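PDB 5HAB: ribonuclease J from Methanolobus psychrophilus R15, which probably degrades RNA as an exoribonuclease of the metallo-beta-lactamase and beta-CASP family, captured here with an RNA strand bound. Local coordinates for residues B[287-292]-B[338-343]; B[325-330]-B[361-366]; B[265-270]-B[343-348]; B[260-265]-B[282-287]. The protein carries 1 engineered substitution. All coordinates share one frame; numbering follows the deposited sequence.

How the contacts relate
All four contacts lie in the beta-CASP part of the chain and tie its parallel sheet to the helices and loops around it. Contact 4 comes first: 260-265 and 282-287 close the short loop through helix 271-283. Contact 1 follows in series, pairing strand 287-291 with strand 338-342. It is nested inside the larger loop closed by contact 3, which runs from 265-270 to 343-348 at the RNA-bound end of the sheet and crosses contact 4, sharing Thr-265 with it. Contact 2 joins helix 320-331 to the loop 361-366; it crosses contacts 1 and 3 and packs against contact 1 through Ile-330 and Leu-327.

Contact 1: residues B[287-292]-B[338-343]; sequences IPVLLG and YLPVMT. With nucleotides of chain D.
Matching first torsions start this strand pair: CG of Tyr-338 lies anti to the carbonyl carbon (chi1 -66°), as does CG1 of Ile-287, and the two side chains leave the sheet side by side. The phenol ring meets the isoleucine obliquely, with Tyr-338 CD1 3.6 Å from Ile-287 CB. On the same face, Leu-291 lies alongside Pro-340, the leucine CD1 3.8 Å from the proline CB. Helix 320-331 covers this side. On the other face Leu-290 CD1 packs 3.9 Å from Val-341 CB, near helices 271-283 and 293-304. In the parallel ladder Leu-339 N donates almost straight to Ile-287 O (3.0 Å, 172°), Val-341 N to Val-289 O at 2.9 Å, and Leu-291 N to Val-341 O at 3.0 Å; the bond from Val-289 N to Leu-339 O is weak. Pro-340, which has no N-H, costs this ladder nothing, since on its strand the donors are Leu-339 and Val-341. Thr-343 OG1 makes a weak 3.0 Å bond to OP1 of nucleotide A5 of chain D, and Gly-292 stands at the N-cap position of helix 293-304. Such parallel strands, with helices on both faces and an RNA phosphate at their C-terminal ends, belong to the beta-CASP alpha/beta sheet.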
# COMPACT_ATOMS: atom_id res chain seq x y z
N ILE B 287 2.14 27.05 -30.85
CA ILE B 287 0.87 27.77 -30.79
C ILE B 287 -0.05 27.10 -29.77
O ILE B 287 -0.45 25.95 -29.95
CB ILE B 287 0.19 27.83 -32.17
CG1 ILE B 287 1.00 28.71 -33.13
CG2 ILE B 287 -1.24 28.34 -32.04
CD1 ILE B 287 0.43 28.74 -34.53
N PRO B 288 -0.39 27.83 -28.70
CA PRO B 288 -1.28 27.29 -27.67
C PRO B 288 -2.72 27.21 -28.16
O PRO B 288 -3.36 28.24 -28.38
CB PRO B 288 -1.13 28.30 -26.52
CG PRO B 288 -0.73 29.57 -27.18
CD PRO B 288 0.10 29.18 -28.37
N VAL B 289 -3.22 25.99 -28.33
CA VAL B 289 -4.58 25.78 -28.77
C VAL B 289 -5.38 25.02 -27.70
O VAL B 289 -5.04 23.89 -27.34
CB VAL B 289 -4.62 25.05 -30.13
CG1 VAL B 289 -3.52 24.01 -30.22
CG2 VAL B 289 -5.99 24.43 -30.38
N LEU B 290 -6.41 25.67 -27.17
CA LEU B 290 -7.25 25.08 -26.14
C LEU B 290 -8.42 24.30 -26.74
O LEU B 290 -9.19 24.84 -27.53
CB LEU B 290 -7.78 26.18 -25.21
CG LEU B 290 -6.91 26.67 -24.05
CD1 LEU B 290 -5.48 26.98 -24.47
CD2 LEU B 290 -7.53 27.91 -23.44
N LEU B 291 -8.56 23.03 -26.35
CA LEU B 291 -9.60 22.17 -26.91
C LEU B 291 -10.52 21.61 -25.83
O LEU B 291 -10.08 21.29 -24.73
CB LEU B 291 -8.99 21.01 -27.71
CG LEU B 291 -8.10 21.33 -28.91
CD1 LEU B 291 -6.65 21.42 -28.50
CD2 LEU B 291 -8.28 20.28 -29.99
N GLY B 292 -11.81 21.50 -26.16
CA GLY B 292 -12.80 20.99 -25.23
C GLY B 292 -13.79 22.07 -24.82
O GLY B 292 -13.41 23.23 -24.65
N TYR B 338 2.66 23.00 -32.24
CA TYR B 338 1.49 23.27 -31.42
C TYR B 338 1.59 22.70 -30.01
O TYR B 338 2.29 21.71 -29.77
CB TYR B 338 0.23 22.72 -32.10
CG TYR B 338 -0.09 23.42 -33.39
CD1 TYR B 338 -0.77 24.63 -33.39
CD2 TYR B 338 0.29 22.88 -34.61
CE1 TYR B 338 -1.06 25.28 -34.58
CE2 TYR B 338 0.00 23.52 -35.80
CZ TYR B 338 -0.68 24.72 -35.78
OH TYR B 338 -0.96 25.36 -36.96
N LEU B 339 0.90 23.36 -29.08
CA LEU B 339 0.71 22.81 -27.75
C LEU B 339 -0.78 22.70 -27.44
O LEU B 339 -1.36 23.62 -26.86
CB LEU B 339 1.39 23.66 -26.69
CG LEU B 339 1.34 22.95 -25.33
CD1 LEU B 339 2.12 21.64 -25.40
CD2 LEU B 339 1.80 23.84 -24.19
N PRO B 340 -1.41 21.59 -27.85
CA PRO B 340 -2.81 21.35 -27.49
C PRO B 340 -2.99 21.26 -25.97
O PRO B 340 -2.41 20.38 -25.32
CB PRO B 340 -3.12 20.01 -28.16
CG PRO B 340 -2.11 19.86 -29.23
CD PRO B 340 -0.87 20.53 -28.71
N VAL B 341 -3.80 22.17 -25.43
CA VAL B 341 -4.16 22.14 -24.02
C VAL B 341 -5.61 21.68 -23.92
O VAL B 341 -6.53 22.44 -24.21
CB VAL B 341 -3.98 23.52 -23.37
CG1 VAL B 341 -4.20 23.43 -21.86
CG2 VAL B 341 -2.62 24.09 -23.70
N MET B 342 -5.81 20.44 -23.49
CA MET B 342 -7.11 19.81 -23.66
C MET B 342 -7.62 19.16 -22.38
O MET B 342 -6.87 18.97 -21.42
CB MET B 342 -7.03 18.78 -24.79
CG MET B 342 -6.26 17.53 -24.43
SD MET B 342 -6.27 16.35 -25.78
CE MET B 342 -5.67 17.39 -27.11
N THR B 343 -8.91 18.84 -22.36
CA THR B 343 -9.54 18.21 -21.21
C THR B 343 -9.43 16.69 -21.29
O THR B 343 -9.16 16.14 -22.36
CB THR B 343 -11.01 18.62 -21.07
OG1 THR B 343 -11.73 18.22 -22.23
CG2 THR B 343 -11.10 20.13 -20.91
P A D 5 -15.25 18.39 -22.91
OP1 A D 5 -14.19 18.38 -23.94
OP2 A D 5 -15.32 19.52 -21.94
O5' A D 5 -16.65 18.29 -23.66
C5' A D 5 -16.76 17.62 -24.91
C4' A D 5 -17.93 16.66 -24.93
O4' A D 5 -18.54 16.66 -23.61
C3' A D 5 -19.04 17.02 -25.91
O3' A D 5 -19.68 15.82 -26.34
C2' A D 5 -19.99 17.84 -25.04
O2' A D 5 -21.33 17.87 -25.51
C1' A D 5 -19.87 17.13 -23.69
N9 A D 5 -20.10 18.02 -22.55
C8 A D 5 -19.36 19.13 -22.21
N7 A D 5 -19.79 19.75 -21.14
C5 A D 5 -20.88 18.99 -20.74
C6 A D 5 -21.77 19.12 -19.66
N6 A D 5 -21.70 20.10 -18.75
N1 A D 5 -22.75 18.20 -19.54
C2 A D 5 -22.83 17.22 -20.45
N3 A D 5 -22.05 16.99 -21.51
C4 A D 5 -21.09 17.93 -21.60
P A D 4 -13.80 19.19 -17.04
OP1 A D 4 -12.43 19.36 -17.60
OP2 A D 4 -14.65 20.38 -16.80
O5' A D 4 -14.61 18.18 -17.97
C5' A D 4 -14.03 17.66 -19.15
C4' A D 4 -14.83 16.51 -19.72
O4' A D 4 -15.67 15.92 -18.69
C3' A D 4 -15.81 16.86 -20.83
O3' A D 4 -15.16 17.01 -22.08
C2' A D 4 -16.80 15.70 -20.78
O2' A D 4 -16.28 14.56 -21.45
C1' A D 4 -16.85 15.40 -19.27
N9 A D 4 -18.02 15.99 -18.61
C8 A D 4 -18.11 17.17 -17.91
N7 A D 4 -19.30 17.42 -17.42
C5 A D 4 -20.06 16.33 -17.82
C6 A D 4 -21.41 15.98 -17.62
N6 A D 4 -22.28 16.74 -16.94
N1 A D 4 -21.85 14.82 -18.16
C2 A D 4 -20.98 14.06 -18.84
N3 A D 4 -19.69 14.28 -19.09
C4 A D 4 -19.29 15.44 -18.55

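Contact 2: residues B[325-330]-B[361-366]; sequences NALKKI and TPFKVE
The ring of Phe-363 is met at its edge by Ile-330, whose CG2 lies near the ring plane, 4.3 Å from CE2. At the far edge, also in plane, sits Val-365 CG1 from the same loop. Leu-327 approaches differently: its side chain crosses that of Phe-363 at about a right angle, and its CD2 comes in obliquely to 3.7 Å from the CD2 atom of the ring. With CG anti to the backbone N (chi1 -164°), Phe-363 turns its ring against both Leu-327 and Ile-330. Its CB rests separately on the leucine, 3.9 Å from Leu-327 CB. The second methyl of the leucine is the tighter one, for Leu-327 CD1 is only 3.5 Å from Thr-361 CG2, closer than carbons usually pack. Pro-362 sits on the helix backbone itself, its CB 3.6 Å from Lys-328 CA. Ile-356 of helix 352-357 adds to the packing round Phe-363, and Tyr-338 touches Ile-330 from the sheet. Polar groups look to other partners: Lys-329 NZ forms a salt bridge with Glu-315. Asp-324, one residue earlier in the helix, also touches Thr-361 and Pro-362. Between 325-330 and 361-366 the join is apolar and rests on shape rather than on directed bonds.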
# COMPACT_ATOMS: atom_id res chain seq x y z
N ASN B 325 -11.21 19.35 -36.67
CA ASN B 325 -10.55 20.02 -37.79
C ASN B 325 -9.33 20.80 -37.33
O ASN B 325 -8.39 21.02 -38.10
CB ASN B 325 -11.53 20.94 -38.52
CG ASN B 325 -12.31 20.22 -39.60
OD1 ASN B 325 -12.00 20.35 -40.79
ND2 ASN B 325 -13.32 19.46 -39.21
N ALA B 326 -9.31 21.19 -36.06
CA ALA B 326 -8.14 21.82 -35.47
C ALA B 326 -7.02 20.80 -35.33
O ALA B 326 -5.85 21.10 -35.58
CB ALA B 326 -8.48 22.44 -34.12
N LEU B 327 -7.39 19.60 -34.92
CA LEU B 327 -6.43 18.51 -34.78
C LEU B 327 -5.97 18.04 -36.15
O LEU B 327 -4.85 17.57 -36.31
CB LEU B 327 -7.03 17.36 -33.98
CG LEU B 327 -7.29 17.74 -32.52
CD1 LEU B 327 -8.39 16.89 -31.91
CD2 LEU B 327 -6.01 17.62 -31.72
N LYS B 328 -6.85 18.16 -37.15
CA LYS B 328 -6.47 17.82 -38.51
C LYS B 328 -5.48 18.86 -39.04
O LYS B 328 -4.54 18.53 -39.76
CB LYS B 328 -7.70 17.74 -39.42
CG LYS B 328 -7.38 17.73 -40.92
CD LYS B 328 -8.55 17.22 -41.74
CE LYS B 328 -8.74 15.72 -41.57
NZ LYS B 328 -10.02 15.24 -42.16
N LYS B 329 -5.69 20.12 -38.65
CA LYS B 329 -4.78 21.19 -39.04
C LYS B 329 -3.41 20.97 -38.41
O LYS B 329 -2.38 21.08 -39.07
CB LYS B 329 -5.35 22.56 -38.64
CG LYS B 329 -4.31 23.66 -38.49
CD LYS B 329 -4.91 24.91 -37.86
CE LYS B 329 -3.87 26.00 -37.71
NZ LYS B 329 -4.02 26.80 -36.46
N ILE B 330 -3.41 20.66 -37.11
CA ILE B 330 -2.18 20.45 -36.37
C ILE B 330 -1.41 19.26 -36.94
O ILE B 330 -0.21 19.33 -37.17
CB ILE B 330 -2.47 20.25 -34.87
CG1 ILE B 330 -3.00 21.54 -34.26
CG2 ILE B 330 -1.23 19.75 -34.13
CD1 ILE B 330 -3.50 21.38 -32.84
N THR B 361 -10.23 10.49 -34.11
CA THR B 361 -9.71 11.84 -34.27
C THR B 361 -8.62 11.86 -35.33
O THR B 361 -7.84 10.91 -35.44
CB THR B 361 -9.18 12.35 -32.91
OG1 THR B 361 -10.29 12.65 -32.05
CG2 THR B 361 -8.34 13.59 -33.06
N PRO B 362 -8.56 12.93 -36.15
CA PRO B 362 -7.48 13.14 -37.12
C PRO B 362 -6.09 13.07 -36.49
O PRO B 362 -5.11 12.74 -37.16
CB PRO B 362 -7.76 14.54 -37.65
CG PRO B 362 -9.23 14.70 -37.52
CD PRO B 362 -9.61 13.97 -36.26
N PHE B 363 -6.02 13.38 -35.20
CA PHE B 363 -4.78 13.32 -34.46
C PHE B 363 -4.41 11.88 -34.13
O PHE B 363 -5.18 11.16 -33.50
CB PHE B 363 -4.88 14.15 -33.17
CG PHE B 363 -3.56 14.46 -32.53
CD1 PHE B 363 -2.88 13.50 -31.80
CD2 PHE B 363 -3.00 15.73 -32.65
CE1 PHE B 363 -1.66 13.79 -31.21
CE2 PHE B 363 -1.79 16.02 -32.06
CZ PHE B 363 -1.12 15.05 -31.34
N LYS B 364 -3.24 11.47 -34.59
CA LYS B 364 -2.72 10.15 -34.27
C LYS B 364 -1.46 10.27 -33.43
O LYS B 364 -0.49 10.91 -33.83
CB LYS B 364 -2.44 9.36 -35.55
CG LYS B 364 -3.68 8.82 -36.24
CD LYS B 364 -4.34 7.72 -35.42
CE LYS B 364 -5.47 7.05 -36.19
NZ LYS B 364 -5.98 5.84 -35.47
N VAL B 365 -1.49 9.68 -32.24
CA VAL B 365 -0.31 9.68 -31.38
C VAL B 365 0.67 8.62 -31.89
O VAL B 365 0.29 7.48 -32.16
CB VAL B 365 -0.68 9.47 -29.90
CG1 VAL B 365 -1.47 10.67 -29.39
CG2 VAL B 365 -1.48 8.22 -29.72
N GLU B 366 1.92 9.01 -32.03
CA GLU B 366 2.96 8.11 -32.52
C GLU B 366 4.13 8.06 -31.54
O GLU B 366 4.27 8.96 -30.70
CB GLU B 366 3.40 8.56 -33.92
CG GLU B 366 4.04 9.94 -33.98
CD GLU B 366 4.16 10.46 -35.40
OE1 GLU B 366 3.66 9.78 -36.33
OE2 GLU B 366 4.72 11.56 -35.59

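Contact 3: residues B[265-270]-B[343-348]; sequences TTFASH and TGHQGE. With nucleotides of chain D.
The rings of Phe-267 and His-345 meet obliquely and unusually closely, 3.2 Å between the phenylalanine CE1 and the histidine CE1. Their planes are inclined at 68°. The imidazole gets there because CG of His-345 stands between the backbone N and the carbonyl carbon (chi1 52°), which brings the ring beside Thr-266 O and Phe-267. The histidine CD2 then lies 3.1 Å from Thr-266 O, which sits near the ring plane. At another edge of the ring, His-345 ND1 accepts a bond from Gln-346 NE2 (3.0 Å), with the donor almost exactly in the imidazole plane; that amide also gives to Asn-376 O, so the orientation of the ring is well fixed. Thr-265 OG1 comes near the backbone N of His-345 without a bond, its hydroxyl being engaged with Met-342 O.

The RNA, chain D, lies against this assembly. The O2' of nucleotide A2 of chain D sits in the plane of both rings, at the edge of each, 3.0 Å from Phe-267 CD1 and 3.3 Å from His-345 CE1. One nucleotide on, O2' of A3 of chain D donates to Glu-348 OE2 at 2.6 Å, and that oxygen stands over one face of the imidazole. Two successive 2'-hydroxyls are thus met by the two segments, one by a short hydrogen bond to a carboxylate and one by ring edges, consistent with a site that reads ribose rather than deoxyribose.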
# COMPACT_ATOMS: atom_id res chain seq x y z
N THR B 265 -2.79 18.09 -20.56
CA THR B 265 -4.15 18.00 -20.05
C THR B 265 -4.21 18.36 -18.56
O THR B 265 -3.32 18.01 -17.79
CB THR B 265 -4.75 16.60 -20.26
OG1 THR B 265 -6.09 16.56 -19.74
CG2 THR B 265 -3.90 15.53 -19.58
N THR B 266 -5.27 19.07 -18.18
CA THR B 266 -5.42 19.54 -16.80
C THR B 266 -6.87 19.94 -16.51
O THR B 266 -7.74 19.84 -17.38
CB THR B 266 -4.49 20.74 -16.51
OG1 THR B 266 -4.61 21.12 -15.14
CG2 THR B 266 -4.86 21.92 -17.40
N PHE B 267 -7.11 20.37 -15.28
CA PHE B 267 -8.43 20.84 -14.87
C PHE B 267 -8.79 22.10 -15.64
O PHE B 267 -8.05 23.09 -15.58
CB PHE B 267 -8.48 21.13 -13.37
CG PHE B 267 -7.98 20.00 -12.51
CD1 PHE B 267 -8.79 18.91 -12.24
CD2 PHE B 267 -6.71 20.03 -11.97
CE1 PHE B 267 -8.34 17.88 -11.44
CE2 PHE B 267 -6.25 18.99 -11.17
CZ PHE B 267 -7.07 17.91 -10.91
N ALA B 268 -9.92 22.09 -16.34
CA ALA B 268 -10.36 23.28 -17.06
C ALA B 268 -10.56 24.45 -16.09
O ALA B 268 -10.38 25.61 -16.45
CB ALA B 268 -11.64 23.00 -17.82
N SER B 269 -10.91 24.13 -14.84
CA SER B 269 -11.15 25.15 -13.82
C SER B 269 -9.87 25.64 -13.15
O SER B 269 -9.92 26.62 -12.39
CB SER B 269 -12.11 24.61 -12.75
OG SER B 269 -11.61 23.41 -12.18
N HIS B 270 -8.74 24.98 -13.39
CA HIS B 270 -7.49 25.43 -12.77
C HIS B 270 -6.84 26.50 -13.63
O HIS B 270 -5.90 26.24 -14.38
CB HIS B 270 -6.53 24.26 -12.54
CG HIS B 270 -5.54 24.52 -11.45
ND1 HIS B 270 -5.10 25.79 -11.13
CD2 HIS B 270 -4.90 23.68 -10.60
CE1 HIS B 270 -4.24 25.71 -10.13
NE2 HIS B 270 -4.10 24.44 -9.79
N THR B 343 -8.91 18.84 -22.36
CA THR B 343 -9.54 18.21 -21.21
C THR B 343 -9.43 16.69 -21.29
O THR B 343 -9.16 16.14 -22.36
CB THR B 343 -11.01 18.62 -21.07
OG1 THR B 343 -11.73 18.22 -22.23
CG2 THR B 343 -11.10 20.13 -20.91
N GLY B 344 -9.63 16.02 -20.16
CA GLY B 344 -9.67 14.56 -20.15
C GLY B 344 -8.61 13.87 -19.30
O GLY B 344 -8.31 12.69 -19.53
N HIS B 345 -8.08 14.57 -18.31
CA HIS B 345 -7.01 14.04 -17.47
C HIS B 345 -7.45 12.86 -16.60
O HIS B 345 -6.61 12.10 -16.13
CB HIS B 345 -6.45 15.15 -16.58
CG HIS B 345 -7.50 15.87 -15.80
ND1 HIS B 345 -7.98 15.41 -14.59
CD2 HIS B 345 -8.17 17.02 -16.06
CE1 HIS B 345 -8.90 16.25 -14.14
NE2 HIS B 345 -9.04 17.23 -15.01
N GLN B 346 -8.75 12.71 -16.39
CA GLN B 346 -9.25 11.57 -15.62
C GLN B 346 -9.79 10.48 -16.54
O GLN B 346 -10.44 9.54 -16.09
CB GLN B 346 -10.33 12.01 -14.63
CG GLN B 346 -9.82 12.98 -13.58
CD GLN B 346 -8.63 12.41 -12.83
OE1 GLN B 346 -8.63 11.25 -12.43
NE2 GLN B 346 -7.61 13.24 -12.62
N GLY B 347 -9.49 10.61 -17.83
CA GLY B 347 -9.96 9.66 -18.82
C GLY B 347 -11.46 9.67 -18.97
O GLY B 347 -12.07 8.64 -19.24
N GLU B 348 -12.06 10.85 -18.80
CA GLU B 348 -13.50 11.03 -18.98
C GLU B 348 -13.90 10.56 -20.37
O GLU B 348 -13.32 11.00 -21.37
CB GLU B 348 -13.90 12.50 -18.79
CG GLU B 348 -13.57 13.12 -17.43
CD GLU B 348 -12.13 13.60 -17.34
OE1 GLU B 348 -11.25 12.99 -17.98
OE2 GLU B 348 -11.88 14.61 -16.65
P A D 4 -13.80 19.19 -17.04
OP1 A D 4 -12.43 19.36 -17.60
OP2 A D 4 -14.65 20.38 -16.80
O5' A D 4 -14.61 18.18 -17.97
C5' A D 4 -14.03 17.66 -19.15
C4' A D 4 -14.83 16.51 -19.72
O4' A D 4 -15.67 15.92 -18.69
C3' A D 4 -15.81 16.86 -20.83
O3' A D 4 -15.16 17.01 -22.08
C2' A D 4 -16.80 15.70 -20.78
O2' A D 4 -16.28 14.56 -21.45
C1' A D 4 -16.85 15.40 -19.27
N9 A D 4 -18.02 15.99 -18.61
C8 A D 4 -18.11 17.17 -17.91
N7 A D 4 -19.30 17.42 -17.42
C5 A D 4 -20.06 16.33 -17.82
C6 A D 4 -21.41 15.98 -17.62
N6 A D 4 -22.28 16.74 -16.94
N1 A D 4 -21.85 14.82 -18.16
C2 A D 4 -20.98 14.06 -18.84
N3 A D 4 -19.69 14.28 -19.09
C4 A D 4 -19.29 15.44 -18.55
P A D 3 -14.22 20.54 -11.41
OP1 A D 3 -14.05 21.63 -12.40
OP2 A D 3 -14.46 20.88 -9.98
O5' A D 3 -15.41 19.59 -11.88
C5' A D 3 -15.59 19.27 -13.25
C4' A D 3 -14.91 17.97 -13.62
O4' A D 3 -15.68 16.84 -13.14
C3' A D 3 -14.74 17.70 -15.10
O3' A D 3 -13.63 18.39 -15.65
C2' A D 3 -14.58 16.18 -15.15
O2' A D 3 -13.25 15.80 -14.82
C1' A D 3 -15.50 15.74 -14.01
N9 A D 3 -16.82 15.27 -14.49
C8 A D 3 -18.01 15.95 -14.61
N7 A D 3 -18.99 15.22 -15.07
C5 A D 3 -18.42 13.97 -15.27
C6 A D 3 -18.93 12.74 -15.74
N6 A D 3 -20.20 12.56 -16.12
N1 A D 3 -18.09 11.69 -15.81
C2 A D 3 -16.81 11.86 -15.43
N3 A D 3 -16.22 12.96 -14.97
C4 A D 3 -17.08 13.98 -14.91
P A D 2 -11.89 18.90 -5.85
OP1 A D 2 -11.36 19.79 -4.79
OP2 A D 2 -13.36 18.76 -6.04
O5' A D 2 -11.23 19.35 -7.23
C5' A D 2 -12.03 19.63 -8.36
C4' A D 2 -11.65 18.78 -9.55
O4' A D 2 -11.24 17.47 -9.11
C3' A D 2 -12.76 18.52 -10.56
O3' A D 2 -12.93 19.58 -11.48
C2' A D 2 -12.33 17.21 -11.21
O2' A D 2 -11.38 17.43 -12.23
C1' A D 2 -11.65 16.49 -10.04
N9 A D 2 -12.54 15.53 -9.36
C8 A D 2 -12.93 15.56 -8.04
N7 A D 2 -13.70 14.56 -7.69
C5 A D 2 -13.81 13.81 -8.85
C6 A D 2 -14.50 12.62 -9.13
N6 A D 2 -15.23 11.95 -8.23
N1 A D 2 -14.41 12.13 -10.39
C2 A D 2 -13.67 12.80 -11.29
N3 A D 2 -12.98 13.92 -11.14
C4 A D 2 -13.09 14.38 -9.88

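Contact 4: residues B[260-265]-B[282-287]; sequences VGMIVT and QEMGRI
Arg-286, which meets Met-262 across the contact, has a guanidinium gripped by two backbone carbonyls: NH1 donates to Tyr-338 O of the neighbouring strand and NH2 to Ser-258 O. Those two bonds probably fix the rotation of the group. Met-262 CE lies over the centre of one face, 3.4 Å from the arginine CZ, and the two side chains cross at about a right angle. The thioether arrives there by bending at its last torsion (chi3 -61°), whereas the arginine runs straight from CG to NE and spans the gap between the segments. Near the guanidinium plane, at the edge, lie the backbone N atoms of Val-260 and Gly-261, the latter 3.5 Å from Arg-286 NH2. Met-262 N also comes to 3.3 Å from Arg-286 NH1; all of these are donors, so the closeness is packing and not bonding. Met-284 completes the cluster with its CE 3.6 Å from Met-262 CE, and it rests in turn on Leu-339 and Leu-253.

A buried cation is thereby wrapped in methionine methyl and peptide, its charge probably offset in part by the two carbonyl dipoles. The bond to Tyr-338 matters for the layout, because strand 338-342 lies between strand 262-266 and strand 287-291 in the sheet. Met-284 and Arg-286 occupy the turn after helix 271-283, just before strand 287-291 begins. Strand 262-266, the helix and strand 287-291 form a beta-alpha-beta crossover that skips one strand, an arrangement belonging to the parallel alpha/beta sheet of the beta-CASP domain.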
# COMPACT_ATOMS: atom_id res chain seq x y z
N VAL B 260 8.91 16.92 -30.82
CA VAL B 260 8.29 15.60 -30.75
C VAL B 260 6.77 15.68 -30.89
O VAL B 260 6.15 14.77 -31.44
CB VAL B 260 8.68 14.89 -29.44
CG1 VAL B 260 8.18 15.66 -28.23
CG2 VAL B 260 8.15 13.47 -29.44
N GLY B 261 6.17 16.76 -30.39
CA GLY B 261 4.72 16.83 -30.31
C GLY B 261 4.24 16.50 -28.91
O GLY B 261 4.36 15.37 -28.44
N MET B 262 3.68 17.51 -28.25
CA MET B 262 3.29 17.38 -26.86
C MET B 262 1.84 17.80 -26.62
O MET B 262 1.39 18.83 -27.13
CB MET B 262 4.23 18.21 -25.97
CG MET B 262 5.70 17.85 -26.13
SD MET B 262 6.80 18.95 -25.21
CE MET B 262 6.43 20.51 -25.98
N ILE B 263 1.12 16.99 -25.85
CA ILE B 263 -0.25 17.29 -25.45
C ILE B 263 -0.27 17.54 -23.95
O ILE B 263 0.28 16.74 -23.20
CB ILE B 263 -1.21 16.15 -25.82
CG1 ILE B 263 -1.33 16.01 -27.34
CG2 ILE B 263 -2.57 16.37 -25.18
CD1 ILE B 263 -2.19 14.84 -27.76
N VAL B 264 -0.89 18.63 -23.51
CA VAL B 264 -1.05 18.85 -22.08
C VAL B 264 -2.52 18.74 -21.69
O VAL B 264 -3.40 19.23 -22.40
CB VAL B 264 -0.48 20.22 -21.66
CG1 VAL B 264 -0.49 20.35 -20.14
CG2 VAL B 264 0.92 20.40 -22.21
N THR B 265 -2.79 18.09 -20.56
CA THR B 265 -4.15 18.00 -20.05
C THR B 265 -4.21 18.36 -18.56
O THR B 265 -3.32 18.01 -17.79
CB THR B 265 -4.75 16.60 -20.26
OG1 THR B 265 -6.09 16.56 -19.74
CG2 THR B 265 -3.90 15.53 -19.58
N GLN B 282 4.15 29.93 -25.27
CA GLN B 282 4.73 31.13 -25.87
C GLN B 282 6.24 31.18 -25.68
O GLN B 282 6.93 31.88 -26.42
CB GLN B 282 4.07 32.39 -25.31
CG GLN B 282 2.59 32.55 -25.68
CD GLN B 282 2.34 32.61 -27.19
OE1 GLN B 282 2.19 33.69 -27.75
NE2 GLN B 282 2.28 31.45 -27.83
N GLU B 283 6.76 30.46 -24.69
CA GLU B 283 8.21 30.46 -24.47
C GLU B 283 8.92 29.31 -25.21
O GLU B 283 10.15 29.23 -25.22
CB GLU B 283 8.49 30.41 -22.95
CG GLU B 283 9.96 30.59 -22.56
CD GLU B 283 10.17 30.66 -21.05
OE1 GLU B 283 11.34 30.70 -20.61
OE2 GLU B 283 9.16 30.66 -20.31
N MET B 284 8.16 28.42 -25.84
CA MET B 284 8.78 27.32 -26.59
C MET B 284 8.42 27.28 -28.08
O MET B 284 8.58 26.24 -28.73
CB MET B 284 8.45 25.98 -25.93
CG MET B 284 6.99 25.60 -25.89
SD MET B 284 6.66 24.31 -24.66
CE MET B 284 5.09 23.72 -25.25
N GLY B 285 7.92 28.39 -28.60
CA GLY B 285 7.60 28.52 -30.01
C GLY B 285 6.51 27.61 -30.56
O GLY B 285 6.53 27.25 -31.73
N ARG B 286 5.56 27.27 -29.71
CA ARG B 286 4.39 26.50 -30.15
C ARG B 286 3.13 27.35 -30.03
O ARG B 286 3.07 28.27 -29.22
CB ARG B 286 4.26 25.21 -29.34
CG ARG B 286 5.48 24.31 -29.43
CD ARG B 286 5.18 22.94 -28.86
NE ARG B 286 6.29 22.01 -29.03
CZ ARG B 286 6.15 20.73 -29.36
NH1 ARG B 286 4.94 20.23 -29.57
NH2 ARG B 286 7.21 19.95 -29.50
N ILE B 287 2.14 27.05 -30.85
CA ILE B 287 0.87 27.77 -30.79
C ILE B 287 -0.05 27.10 -29.77
O ILE B 287 -0.45 25.95 -29.95
CB ILE B 287 0.19 27.83 -32.17
CG1 ILE B 287 1.00 28.71 -33.13
CG2 ILE B 287 -1.24 28.34 -32.04
CD1 ILE B 287 0.43 28.74 -34.53